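Local coordinates for protein N-alpha-acetyltransferase 35, NatC auxiliary subunit (Saccharomyces cerevisiae, PDB 6YGA) that serves as the auxiliary subunit of the NatC N-terminal acetyltransferase, which acetylates the N-terminal methionine of the L-A virus Gag protein, at residues L587-F592 with E604-T609; F450-F455 with W470-L475; I74-N79 with K270-T275; S135-C138 with Y144-V147; F347-D350 with V354-K357. All blocks are in the same frame, centred on the assembly; numbering follows the deposited sequence.

Overall arrangement
Contacts 1 and 2 share one helical region, their centres about 12 Å apart, and Phe592 of contact 1 meets Phe450, Ser451 and Tyr471 of contact 2. Both are buried, without hydrogen bonds between segments, one a pair of rings, the other helix packing of a valine on a leucine and a serine. Contacts 3 and 4, with centres about 15 Å apart, lie across the chain's centre from them, where a loop meets another loop (contact 3) or an early helix turn (contact 4). Backbone groups touch in both, and contact 4 is more exposed. Contact 5, buried, its centre about 33 Å from that of contact 2, combines ring packing with a backbone hydrogen bond.

Contact 1: L587-F592 with E604-T609; sequences LRFKPF and EVFQQT. With EDO (1,2-ethanediol), chain C.
With chi1 at -68° in Phe589 and a like torsion in Phe606, CG of each lies anti to its own carbonyl carbon, beside the backbone N, and the two side chains run at each other from opposite directions. Both rings touch through CE2 and CZ. The closest approach, Phe589 CZ to Phe606 CE2, is 3.6 Å. Phe606 CZ sits over one face of the Phe589 ring, but the planes are inclined at 53° with centroids 4.8 Å apart, which makes the pair oblique. The backbones stay 11.6 Å apart between the CA atoms of Phe589 and Phe606. His585 and Tyr471 pack further aromatic surface around Phe589, and Trp470 meets Phe606 edge-to-face.

One residue earlier, Arg588 bends at chi2 and chi3 and places NH1 2.8 Å from O1 of an ethanediol, probably from the crystallisation liquor. The N-H...O angle is 156°, and O1 lies in the guanidinium plane. Arg588 NE forms a salt bridge with Glu464; NH2 donates to Arg137 O of N-alpha-acetyltransferase 30, placing this end at the subunit interface. The ring pair belongs to a buried aromatic cluster that joins the residue just past helix 581-588 to helix 603-613, within the TPR-like region.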
# COMPACT_ATOMS: atom_id res chain seq x y z
N LEU B 587 12.63 9.30 18.10
CA LEU B 587 11.47 8.79 17.39
C LEU B 587 11.86 8.18 16.05
O LEU B 587 11.31 7.15 15.64
CB LEU B 587 10.45 9.91 17.19
CG LEU B 587 9.19 9.55 16.41
CD1 LEU B 587 8.33 8.56 17.19
CD2 LEU B 587 8.39 10.79 16.04
N ARG B 588 12.81 8.81 15.34
CA ARG B 588 13.20 8.31 14.03
C ARG B 588 13.85 6.94 14.14
O ARG B 588 13.64 6.07 13.28
CB ARG B 588 14.14 9.31 13.35
CG ARG B 588 14.90 8.77 12.14
CD ARG B 588 13.95 8.38 11.02
NE ARG B 588 13.24 9.53 10.48
CZ ARG B 588 12.05 9.46 9.90
NH1 ARG B 588 11.42 8.30 9.80
NH2 ARG B 588 11.47 10.56 9.43
N PHE B 589 14.63 6.72 15.19
CA PHE B 589 15.37 5.48 15.39
C PHE B 589 14.68 4.52 16.35
O PHE B 589 15.29 3.52 16.76
CB PHE B 589 16.79 5.80 15.87
CG PHE B 589 17.64 6.47 14.83
CD1 PHE B 589 17.64 7.85 14.69
CD2 PHE B 589 18.42 5.72 13.97
CE1 PHE B 589 18.42 8.47 13.73
CE2 PHE B 589 19.20 6.33 13.00
CZ PHE B 589 19.20 7.70 12.88
N LYS B 590 13.43 4.80 16.70
CA LYS B 590 12.65 3.87 17.52
C LYS B 590 12.63 2.44 17.00
O LYS B 590 12.72 1.52 17.83
CB LYS B 590 11.22 4.42 17.67
CG LYS B 590 10.30 3.61 18.58
CD LYS B 590 8.95 4.31 18.70
CE LYS B 590 8.03 3.62 19.69
NZ LYS B 590 7.60 2.27 19.23
N PRO B 591 12.53 2.16 15.69
CA PRO B 591 12.52 0.75 15.25
C PRO B 591 13.76 -0.03 15.63
O PRO B 591 13.69 -1.27 15.73
CB PRO B 591 12.38 0.86 13.73
CG PRO B 591 11.70 2.14 13.50
CD PRO B 591 12.23 3.07 14.56
N PHE B 592 14.90 0.62 15.83
CA PHE B 592 16.14 -0.07 16.15
C PHE B 592 16.46 -0.02 17.64
O PHE B 592 17.55 -0.44 18.05
CB PHE B 592 17.30 0.53 15.35
CG PHE B 592 16.92 0.92 13.94
CD1 PHE B 592 16.91 -0.02 12.92
CD2 PHE B 592 16.60 2.24 13.63
CE1 PHE B 592 16.57 0.34 11.62
CE2 PHE B 592 16.26 2.60 12.34
CZ PHE B 592 16.24 1.66 11.33
N GLU B 604 24.35 11.37 21.60
CA GLU B 604 25.60 12.11 21.67
C GLU B 604 26.62 11.62 20.64
O GLU B 604 27.43 12.41 20.14
CB GLU B 604 26.19 12.03 23.08
CG GLU B 604 25.40 12.79 24.14
CD GLU B 604 24.20 12.01 24.67
OE1 GLU B 604 23.97 10.87 24.21
OE2 GLU B 604 23.50 12.55 25.56
N VAL B 605 26.59 10.32 20.32
CA VAL B 605 27.53 9.79 19.33
C VAL B 605 27.20 10.32 17.94
O VAL B 605 28.10 10.66 17.16
CB VAL B 605 27.53 8.25 19.37
CG1 VAL B 605 28.50 7.69 18.33
CG2 VAL B 605 27.89 7.75 20.76
N PHE B 606 25.91 10.40 17.61
CA PHE B 606 25.50 11.00 16.34
C PHE B 606 26.01 12.43 16.21
O PHE B 606 26.50 12.83 15.15
CB PHE B 606 23.97 10.97 16.20
CG PHE B 606 23.41 9.67 15.69
CD1 PHE B 606 23.09 8.64 16.57
CD2 PHE B 606 23.16 9.48 14.34
CE1 PHE B 606 22.56 7.45 16.11
CE2 PHE B 606 22.63 8.29 13.87
CZ PHE B 606 22.33 7.27 14.75
N GLN B 607 25.90 13.21 17.28
CA GLN B 607 26.31 14.61 17.23
C GLN B 607 27.83 14.73 17.09
O GLN B 607 28.33 15.52 16.28
CB GLN B 607 25.83 15.35 18.48
CG GLN B 607 24.35 15.16 18.78
CD GLN B 607 23.47 15.54 17.61
OE1 GLN B 607 23.64 16.60 17.00
NE2 GLN B 607 22.52 14.66 17.28
N GLN B 608 28.57 13.95 17.88
CA GLN B 608 30.03 14.05 17.85
C GLN B 608 30.59 13.61 16.51
O GLN B 608 31.52 14.23 15.98
CB GLN B 608 30.63 13.23 18.99
CG GLN B 608 32.15 13.28 19.05
CD GLN B 608 32.68 14.68 19.28
OE1 GLN B 608 32.04 15.50 19.94
NE2 GLN B 608 33.85 14.96 18.72
N THR B 609 30.03 12.54 15.93
CA THR B 609 30.51 12.06 14.64
C THR B 609 30.37 13.13 13.56
O THR B 609 31.28 13.32 12.75
CB THR B 609 29.74 10.80 14.24
OG1 THR B 609 29.96 9.77 15.21
CG2 THR B 609 30.19 10.31 12.88
C1 EDO C . 11.28 5.04 11.31
O1 EDO C . 12.15 5.64 10.34
C2 EDO C . 10.14 4.31 10.62
O2 EDO C . 9.31 5.25 9.92

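Contact 2: F450-F455 with W470-L475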
# COMPACT_ATOMS: atom_id res chain seq x y z
N PHE B 450 15.77 -2.04 5.42
CA PHE B 450 14.67 -1.25 5.96
C PHE B 450 15.03 0.24 6.01
O PHE B 450 14.19 1.10 5.72
CB PHE B 450 14.30 -1.76 7.35
CG PHE B 450 13.35 -0.87 8.10
CD1 PHE B 450 12.00 -0.86 7.79
CD2 PHE B 450 13.80 -0.06 9.13
CE1 PHE B 450 11.12 -0.05 8.49
CE2 PHE B 450 12.93 0.75 9.83
CZ PHE B 450 11.59 0.76 9.51
N SER B 451 16.28 0.56 6.36
CA SER B 451 16.67 1.96 6.50
C SER B 451 16.80 2.64 5.15
O SER B 451 16.29 3.75 4.95
CB SER B 451 17.98 2.06 7.28
OG SER B 451 17.86 1.49 8.57
N LEU B 452 17.51 2.00 4.21
CA LEU B 452 17.70 2.60 2.89
C LEU B 452 16.38 2.72 2.14
O LEU B 452 16.21 3.64 1.33
CB LEU B 452 18.71 1.80 2.08
CG LEU B 452 20.15 1.72 2.62
CD1 LEU B 452 21.01 0.82 1.75
CD2 LEU B 452 20.76 3.11 2.72
N LYS B 453 15.44 1.80 2.39
CA LYS B 453 14.16 1.85 1.70
C LYS B 453 13.41 3.14 2.02
O LYS B 453 12.60 3.60 1.21
CB LYS B 453 13.33 0.62 2.06
CG LYS B 453 11.96 0.57 1.43
CD LYS B 453 12.02 0.34 -0.06
CE LYS B 453 10.64 0.47 -0.67
NZ LYS B 453 10.66 0.25 -2.14
N GLY B 454 13.67 3.73 3.19
CA GLY B 454 13.04 4.99 3.54
C GLY B 454 13.36 6.13 2.59
O GLY B 454 12.54 7.03 2.39
N PHE B 455 14.56 6.11 1.99
CA PHE B 455 14.91 7.14 1.02
C PHE B 455 14.11 6.98 -0.26
O PHE B 455 13.76 7.98 -0.91
CB PHE B 455 16.41 7.11 0.72
CG PHE B 455 17.25 7.70 1.81
CD1 PHE B 455 17.31 9.07 2.00
CD2 PHE B 455 18.00 6.89 2.65
CE1 PHE B 455 18.09 9.62 3.00
CE2 PHE B 455 18.78 7.43 3.65
CZ PHE B 455 18.82 8.79 3.83
N TRP B 470 24.60 7.77 7.86
CA TRP B 470 25.70 7.37 8.73
C TRP B 470 25.34 6.14 9.55
O TRP B 470 26.20 5.29 9.83
CB TRP B 470 26.11 8.51 9.66
CG TRP B 470 27.24 8.11 10.55
CD1 TRP B 470 28.57 8.08 10.24
CD2 TRP B 470 27.14 7.63 11.90
NE1 TRP B 470 29.30 7.63 11.30
CE2 TRP B 470 28.45 7.35 12.34
CE3 TRP B 470 26.07 7.42 12.78
CZ2 TRP B 470 28.72 6.87 13.62
CZ3 TRP B 470 26.34 6.95 14.05
CH2 TRP B 470 27.66 6.68 14.46
N TYR B 471 24.07 6.02 9.94
CA TYR B 471 23.64 4.82 10.66
C TYR B 471 23.76 3.59 9.78
O TYR B 471 24.16 2.52 10.25
CB TYR B 471 22.21 4.99 11.18
CG TYR B 471 21.68 3.78 11.91
CD1 TYR B 471 22.27 3.35 13.09
CD2 TYR B 471 20.59 3.07 11.42
CE1 TYR B 471 21.79 2.24 13.76
CE2 TYR B 471 20.10 1.97 12.08
CZ TYR B 471 20.71 1.56 13.25
OH TYR B 471 20.22 0.45 13.91
N VAL B 472 23.44 3.72 8.49
CA VAL B 472 23.55 2.57 7.59
C VAL B 472 25.02 2.27 7.30
O VAL B 472 25.41 1.10 7.20
CB VAL B 472 22.75 2.83 6.30
CG1 VAL B 472 22.95 1.68 5.31
CG2 VAL B 472 21.28 2.98 6.64
N TYR B 473 25.85 3.30 7.19
CA TYR B 473 27.29 3.09 7.14
C TYR B 473 27.77 2.34 8.37
O TYR B 473 28.51 1.36 8.27
CB TYR B 473 28.01 4.44 7.02
CG TYR B 473 29.50 4.35 7.18
CD1 TYR B 473 30.32 3.98 6.13
CD2 TYR B 473 30.10 4.65 8.40
CE1 TYR B 473 31.69 3.91 6.27
CE2 TYR B 473 31.47 4.58 8.56
CZ TYR B 473 32.26 4.21 7.49
OH TYR B 473 33.63 4.13 7.64
N TYR B 474 27.32 2.77 9.55
CA TYR B 474 27.64 2.08 10.79
C TYR B 474 27.17 0.63 10.76
O TYR B 474 27.92 -0.28 11.12
CB TYR B 474 27.02 2.85 11.96
CG TYR B 474 26.95 2.10 13.27
CD1 TYR B 474 28.03 2.07 14.14
CD2 TYR B 474 25.78 1.45 13.66
CE1 TYR B 474 27.96 1.40 15.35
CE2 TYR B 474 25.70 0.78 14.86
CZ TYR B 474 26.79 0.75 15.70
OH TYR B 474 26.72 0.08 16.90
N LEU B 475 25.93 0.40 10.30
CA LEU B 475 25.44 -0.97 10.17
C LEU B 475 26.25 -1.76 9.15
O LEU B 475 26.60 -2.92 9.39
CB LEU B 475 23.96 -0.98 9.80
CG LEU B 475 22.94 -0.46 10.81
CD1 LEU B 475 21.54 -0.67 10.25
CD2 LEU B 475 23.10 -1.15 12.16
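Val472 meets Ser451 and Leu452 through both of its methyls, where helices 433-456 and 465-506 pack as an antiparallel helical hairpin in the TPR-like region. The short axes run at 151° to each other and approach to 10.2 Å, while the nearest CA atoms, of Ser451 and Val472, are 7.0 Å apart.

In the first shell, Val472 CG2 touches Ser451 CB at 3.5 Å. The other methyl, CG1, lies anti to the backbone N (chi1 176°) and reaches Leu452, coming to 3.7 Å from its CD2 and close to CG as well. Leu452 CD2 also approaches Val472 CG2, so this branch of the leucine meets both valine methyls. The two side chains cross obliquely.

Ser451 OG stands near the plane of the Tyr471 ring, at its edge. This is a loose contact, 4.2 Å from Tyr471 CE2. The hydroxyl has its hydrogen-bonding partner one turn back in its own helix, at Met447 O, and no hydrogen bond crosses between the two segments.

Further out, Phe592 packs on Ser451, Cys552 of helix 511-564 packs on Val472, and Tyr721 touches Leu452. Other parts of the chain thus pack round the contact, and all four touching residues are buried. Met447 also contacts Tyr471 and Leu475. Within helix 465-506, Tyr471 is backed by the leucine one turn on: Leu475 CG sits 3.8 Å above the plane of the Tyr471 ring, displaced toward its rim.

Contact 3: I74-N79 with K270-T275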
# COMPACT_ATOMS: atom_id res chain seq x y z
N ILE B 74 -31.12 4.52 -17.46
CA ILE B 74 -32.24 4.01 -16.67
C ILE B 74 -33.00 2.94 -17.44
O ILE B 74 -33.42 1.92 -16.87
CB ILE B 74 -33.17 5.17 -16.27
CG1 ILE B 74 -32.45 6.14 -15.32
CG2 ILE B 74 -34.44 4.65 -15.61
CD1 ILE B 74 -33.25 7.38 -14.98
N GLU B 75 -33.17 3.13 -18.75
CA GLU B 75 -34.02 2.27 -19.56
C GLU B 75 -33.26 1.15 -20.27
O GLU B 75 -33.88 0.39 -21.02
CB GLU B 75 -34.77 3.10 -20.60
CG GLU B 75 -35.60 4.25 -20.03
CD GLU B 75 -36.75 3.79 -19.16
OE1 GLU B 75 -37.15 2.61 -19.26
OE2 GLU B 75 -37.26 4.60 -18.36
N PHE B 76 -31.95 1.04 -20.07
CA PHE B 76 -31.18 0.03 -20.78
C PHE B 76 -31.72 -1.37 -20.50
O PHE B 76 -31.94 -1.74 -19.35
CB PHE B 76 -29.70 0.10 -20.40
CG PHE B 76 -28.82 -0.81 -21.22
CD1 PHE B 76 -28.62 -2.13 -20.85
CD2 PHE B 76 -28.22 -0.35 -22.38
CE1 PHE B 76 -27.83 -2.97 -21.61
CE2 PHE B 76 -27.42 -1.18 -23.15
CZ PHE B 76 -27.23 -2.49 -22.76
N ASP B 77 -31.92 -2.14 -21.57
CA ASP B 77 -32.46 -3.49 -21.48
C ASP B 77 -31.47 -4.46 -22.12
O ASP B 77 -31.06 -4.27 -23.27
CB ASP B 77 -33.82 -3.58 -22.18
CG ASP B 77 -34.55 -4.87 -21.87
OD1 ASP B 77 -33.96 -5.96 -22.02
OD2 ASP B 77 -35.73 -4.80 -21.46
N VAL B 78 -31.11 -5.50 -21.37
CA VAL B 78 -30.17 -6.49 -21.88
C VAL B 78 -30.78 -7.31 -23.01
O VAL B 78 -30.06 -7.82 -23.87
CB VAL B 78 -29.68 -7.40 -20.74
CG1 VAL B 78 -28.70 -6.65 -19.85
CG2 VAL B 78 -30.86 -7.89 -19.92
N ASN B 79 -32.11 -7.44 -23.04
CA ASN B 79 -32.77 -8.27 -24.04
C ASN B 79 -32.90 -7.59 -25.40
O ASN B 79 -33.26 -8.25 -26.38
CB ASN B 79 -34.16 -8.70 -23.56
CG ASN B 79 -34.13 -9.35 -22.18
OD1 ASN B 79 -33.68 -10.48 -22.03
ND2 ASN B 79 -34.62 -8.62 -21.18
N LYS B 270 -25.58 3.10 -25.39
CA LYS B 270 -25.69 4.00 -24.26
C LYS B 270 -26.44 3.33 -23.11
O LYS B 270 -27.51 2.75 -23.30
CB LYS B 270 -26.39 5.29 -24.68
CG LYS B 270 -25.54 6.18 -25.58
CD LYS B 270 -26.19 7.54 -25.77
CE LYS B 270 -25.32 8.45 -26.62
NZ LYS B 270 -25.96 9.78 -26.84
N GLY B 271 -25.87 3.42 -21.91
CA GLY B 271 -26.43 2.78 -20.74
C GLY B 271 -25.94 1.37 -20.50
O GLY B 271 -26.33 0.76 -19.49
N ALA B 272 -25.10 0.83 -21.38
CA ALA B 272 -24.52 -0.49 -21.15
C ALA B 272 -23.62 -0.49 -19.92
O ALA B 272 -23.59 -1.46 -19.16
CB ALA B 272 -23.75 -0.95 -22.38
N PHE B 273 -22.87 0.59 -19.72
CA PHE B 273 -22.01 0.76 -18.56
C PHE B 273 -22.46 2.02 -17.83
O PHE B 273 -22.49 3.10 -18.41
CB PHE B 273 -20.54 0.87 -18.97
CG PHE B 273 -20.03 -0.33 -19.72
CD1 PHE B 273 -20.24 -0.44 -21.09
CD2 PHE B 273 -19.34 -1.34 -19.07
CE1 PHE B 273 -19.78 -1.54 -21.79
CE2 PHE B 273 -18.87 -2.44 -19.76
CZ PHE B 273 -19.09 -2.54 -21.13
N SER B 274 -22.81 1.87 -16.55
CA SER B 274 -23.35 2.98 -15.79
C SER B 274 -23.14 2.72 -14.30
O SER B 274 -22.69 1.65 -13.90
CB SER B 274 -24.83 3.21 -16.10
OG SER B 274 -25.61 2.10 -15.69
N THR B 275 -23.47 3.73 -13.50
CA THR B 275 -23.51 3.61 -12.05
C THR B 275 -24.86 3.10 -11.55
O THR B 275 -25.18 3.26 -10.37
CB THR B 275 -23.18 4.95 -11.40
OG1 THR B 275 -24.02 5.97 -11.94
CG2 THR B 275 -21.72 5.32 -11.65
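A loop-to-loop junction brings Phe76, just beyond helix 71-75, against residues 270-272 of the loop leading to helix 276-280. Gly271 O and Ala272 N lie over one face of the Phe76 ring, whereas Lys270 O comes to the ring edge near its plane, 3.3 Å from Phe76 CD2. Gly271 O is 3.4 Å from Phe76 CG. Farther across the ring, Ala272 CA makes a CH-pi contact, 3.8 Å from the ring centroid and 19° off the normal, and Ala272 CB packs 3.8 Å from Phe76 CE2.

An Asx turn follows directly in the chain. Asp77 OD1 accepts from Asn79 N at 2.6 Å, met nearly along its C-O axis, while Asn79 ND2 adds a weak bond to the same oxygen. On the side-chain oxygen of Asn79, OD1, the backbone N of Cys138 probably donates a hydrogen bond.

The Phe76 ring reaches its partners with CG anti to the backbone N (chi1 -173°). Gly271, which carries no side chain, lets the backbones come close: Phe76 CA and Gly271 CA are 5.5 Å apart. Tyr82 packs its ring near Phe76 in a nearly parallel plane, and Ala272 exchanges a backbone hydrogen bond with Arg118 of helix 118-129.

Contact 4: S135-C138 with Y144-V147; sequences SSWC and YDKV
Trp137 pins the loop between helices 118-129 and 142-167 onto an early turn of the second helix, where a wider, pi-type turn spans 144-147. From CB, which packs near Val78 and Asn79, chi1 of 60° puts CG between the backbone N and the carbonyl carbon. The indole then runs back beside its own segment, and Ser135 CB lies 4.1 Å above one face, over the ring centre. CD1 passes Asp145 OD1 at 4.3 Å, a loose approach.

At NE1 the ring makes its main polar contact, donating to Tyr144 O at 3.0 Å with an N-H...O angle of 152°. The oxygen is close to the indole plane. Seen from the carbonyl the bond is less regular, because NE1 stands above the carbonyl plane, 64° out of it. Beyond NE1, CE2 and CZ2 skirt the same oxygen, and Tyr119 meets the indole edge-to-face.

Cys138 follows the tryptophan past the carboxylate of Asp145. That carboxylate is held mainly by the intervening loop: OD1 bonds to Thr139 OG1 and OD2 to Gly140 N, which ties the aspartate to residues just ahead of the helix. The Tyr144 hydroxyl bonds to Tyr82 O. Across the segments, the same carboxylate oxygen that meets Gly140, Asp145 OD2, lies 3.5 Å from Cys138 CA.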
# COMPACT_ATOMS: atom_id res chain seq x y z
N SER B 135 -26.34 -17.68 -20.73
CA SER B 135 -26.68 -16.27 -20.57
C SER B 135 -28.04 -16.10 -19.89
O SER B 135 -28.90 -16.97 -19.98
CB SER B 135 -26.67 -15.56 -21.92
OG SER B 135 -27.70 -16.04 -22.77
N SER B 136 -28.22 -14.96 -19.22
CA SER B 136 -29.44 -14.66 -18.49
C SER B 136 -30.40 -13.79 -19.28
O SER B 136 -31.44 -13.37 -18.74
CB SER B 136 -29.10 -13.97 -17.16
OG SER B 136 -28.00 -14.61 -16.53
N TRP B 137 -30.09 -13.50 -20.55
CA TRP B 137 -30.91 -12.64 -21.39
C TRP B 137 -31.11 -13.29 -22.75
O TRP B 137 -30.21 -13.96 -23.27
CB TRP B 137 -30.25 -11.26 -21.56
CG TRP B 137 -28.89 -11.31 -22.19
CD1 TRP B 137 -28.60 -11.32 -23.52
CD2 TRP B 137 -27.63 -11.38 -21.50
NE1 TRP B 137 -27.24 -11.38 -23.71
CE2 TRP B 137 -26.62 -11.42 -22.49
CE3 TRP B 137 -27.26 -11.41 -20.16
CZ2 TRP B 137 -25.27 -11.48 -22.17
CZ3 TRP B 137 -25.91 -11.47 -19.84
CH2 TRP B 137 -24.94 -11.51 -20.84
N CYS B 138 -32.31 -13.11 -23.32
CA CYS B 138 -32.67 -13.64 -24.63
C CYS B 138 -33.03 -12.48 -25.54
O CYS B 138 -34.10 -11.88 -25.39
CB CYS B 138 -33.83 -14.63 -24.52
SG CYS B 138 -33.45 -16.16 -23.65
N TYR B 144 -25.44 -11.30 -29.32
CA TYR B 144 -25.73 -10.92 -27.94
C TYR B 144 -25.91 -12.15 -27.05
O TYR B 144 -25.41 -12.17 -25.92
CB TYR B 144 -26.98 -10.05 -27.88
CG TYR B 144 -26.76 -8.62 -28.30
CD1 TYR B 144 -26.83 -8.25 -29.64
CD2 TYR B 144 -26.50 -7.63 -27.36
CE1 TYR B 144 -26.63 -6.94 -30.03
CE2 TYR B 144 -26.30 -6.31 -27.74
CZ TYR B 144 -26.36 -5.97 -29.07
OH TYR B 144 -26.17 -4.67 -29.46
N ASP B 145 -26.62 -13.17 -27.53
CA ASP B 145 -27.01 -14.28 -26.67
C ASP B 145 -25.90 -15.30 -26.49
O ASP B 145 -25.72 -15.84 -25.40
CB ASP B 145 -28.27 -14.95 -27.22
CG ASP B 145 -29.43 -13.98 -27.40
OD1 ASP B 145 -29.17 -12.77 -27.56
OD2 ASP B 145 -30.60 -14.43 -27.38
N LYS B 146 -25.13 -15.58 -27.55
CA LYS B 146 -24.11 -16.61 -27.52
C LYS B 146 -22.70 -16.06 -27.43
O LYS B 146 -21.93 -16.46 -26.54
CB LYS B 146 -24.23 -17.52 -28.76
CG LYS B 146 -24.28 -19.01 -28.44
CD LYS B 146 -23.00 -19.46 -27.73
CE LYS B 146 -23.13 -20.87 -27.15
NZ LYS B 146 -21.85 -21.33 -26.53
N VAL B 147 -22.32 -15.14 -28.32
CA VAL B 147 -20.96 -14.62 -28.32
C VAL B 147 -20.73 -13.74 -27.09
O VAL B 147 -19.77 -13.94 -26.33
CB VAL B 147 -20.67 -13.85 -29.62
CG1 VAL B 147 -19.27 -13.26 -29.60
CG2 VAL B 147 -20.85 -14.78 -30.82

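Contact 5: F347-D350 with V354-K357; sequences FIRD and VLGK
Val354 CG1 covers one face of the Phe347 ring: this methyl is 3.9 Å from the ring centroid and 21° off the normal, a CH-pi contact. Leu355 comes at the ring obliquely, its CD2 3.6 Å from Phe347 CD1 and its CD1 near Phe347 CE1. The guanidinium of Arg349 is the second flat group, and over one of its faces lies the backbone carbonyl of Leu355. Leu355 C stands 3.4 Å above that plane, toward its rim. Arg349 NH1 is close to Leu355 O, but the poor angle makes this a contact over the face and not a hydrogen bond.

An extended chain from CG to NE carries Arg349 alongside this backbone, with CD 3.6 Å from Gly356 N. Its NE bonds to Phe346 O, which helps fix the rotation of the group, while Tyr240 and Phe346 supply cation-pi partners.

The backbones are joined by Leu355 N donating to Phe347 O at 2.9 Å, with an N-H...O angle of 149°. Val354 CA also approaches Phe347 O, at 3.4 Å, in a CA-H...O contact. Ile348 and Val354 form a single beta bridge, closing a short loop.

That loop links helices 337-347 and 360-372. Phe363 of the latter touches both Phe347 and Val354, and from helix 386-402 Tyr399 stacks on Phe347 while Leu396 packs against Ile348 and Val354.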
# COMPACT_ATOMS: atom_id res chain seq x y z
N PHE B 347 5.04 -20.28 -4.79
CA PHE B 347 6.29 -20.63 -4.12
C PHE B 347 6.04 -21.54 -2.92
O PHE B 347 6.77 -22.51 -2.72
CB PHE B 347 7.00 -19.34 -3.69
CG PHE B 347 8.41 -19.55 -3.22
CD1 PHE B 347 9.41 -19.93 -4.11
CD2 PHE B 347 8.75 -19.33 -1.90
CE1 PHE B 347 10.71 -20.11 -3.67
CE2 PHE B 347 10.05 -19.51 -1.46
CZ PHE B 347 11.03 -19.89 -2.35
N ILE B 348 5.02 -21.24 -2.12
CA ILE B 348 4.64 -22.02 -0.95
C ILE B 348 3.33 -22.71 -1.29
O ILE B 348 2.28 -22.06 -1.37
CB ILE B 348 4.50 -21.13 0.29
CG1 ILE B 348 5.78 -20.31 0.49
CG2 ILE B 348 4.20 -21.97 1.52
CD1 ILE B 348 5.70 -19.32 1.63
N ARG B 349 3.38 -24.03 -1.47
CA ARG B 349 2.33 -24.75 -2.16
C ARG B 349 1.40 -25.49 -1.19
O ARG B 349 1.53 -25.41 0.03
CB ARG B 349 2.95 -25.71 -3.18
CG ARG B 349 3.71 -24.98 -4.28
CD ARG B 349 4.17 -25.91 -5.38
NE ARG B 349 4.79 -25.15 -6.46
CZ ARG B 349 5.33 -25.69 -7.55
NH1 ARG B 349 5.34 -27.00 -7.72
NH2 ARG B 349 5.86 -24.90 -8.48
N ASP B 350 0.45 -26.24 -1.77
CA ASP B 350 -0.63 -26.83 -0.98
C ASP B 350 -0.11 -27.88 -0.01
O ASP B 350 -0.55 -27.94 1.14
CB ASP B 350 -1.68 -27.44 -1.91
CG ASP B 350 -2.50 -26.40 -2.63
OD1 ASP B 350 -2.75 -25.32 -2.04
OD2 ASP B 350 -2.91 -26.66 -3.78
N VAL B 354 7.96 -26.17 -0.42
CA VAL B 354 8.45 -25.03 -1.19
C VAL B 354 8.73 -25.52 -2.60
O VAL B 354 9.59 -26.38 -2.81
CB VAL B 354 9.71 -24.42 -0.55
CG1 VAL B 354 10.25 -23.29 -1.42
CG2 VAL B 354 9.41 -23.92 0.85
N LEU B 355 7.96 -24.99 -3.56
CA LEU B 355 8.10 -25.33 -4.98
C LEU B 355 7.91 -26.81 -5.26
O LEU B 355 8.37 -27.32 -6.29
CB LEU B 355 9.45 -24.86 -5.53
CG LEU B 355 9.69 -23.35 -5.49
CD1 LEU B 355 11.11 -23.02 -5.93
CD2 LEU B 355 8.68 -22.65 -6.38
N GLY B 356 7.25 -27.53 -4.36
CA GLY B 356 7.10 -28.97 -4.49
C GLY B 356 8.39 -29.75 -4.39
O GLY B 356 8.40 -30.93 -4.75
N LYS B 357 9.47 -29.14 -3.93
CA LYS B 357 10.78 -29.78 -3.88
C LYS B 357 11.25 -30.07 -2.47
O LYS B 357 11.74 -31.17 -2.20
CB LYS B 357 11.82 -28.90 -4.60
CG LYS B 357 11.50 -28.62 -6.06
CD LYS B 357 12.54 -27.69 -6.68
CE LYS B 357 12.28 -27.45 -8.16
NZ LYS B 357 10.94 -26.85 -8.39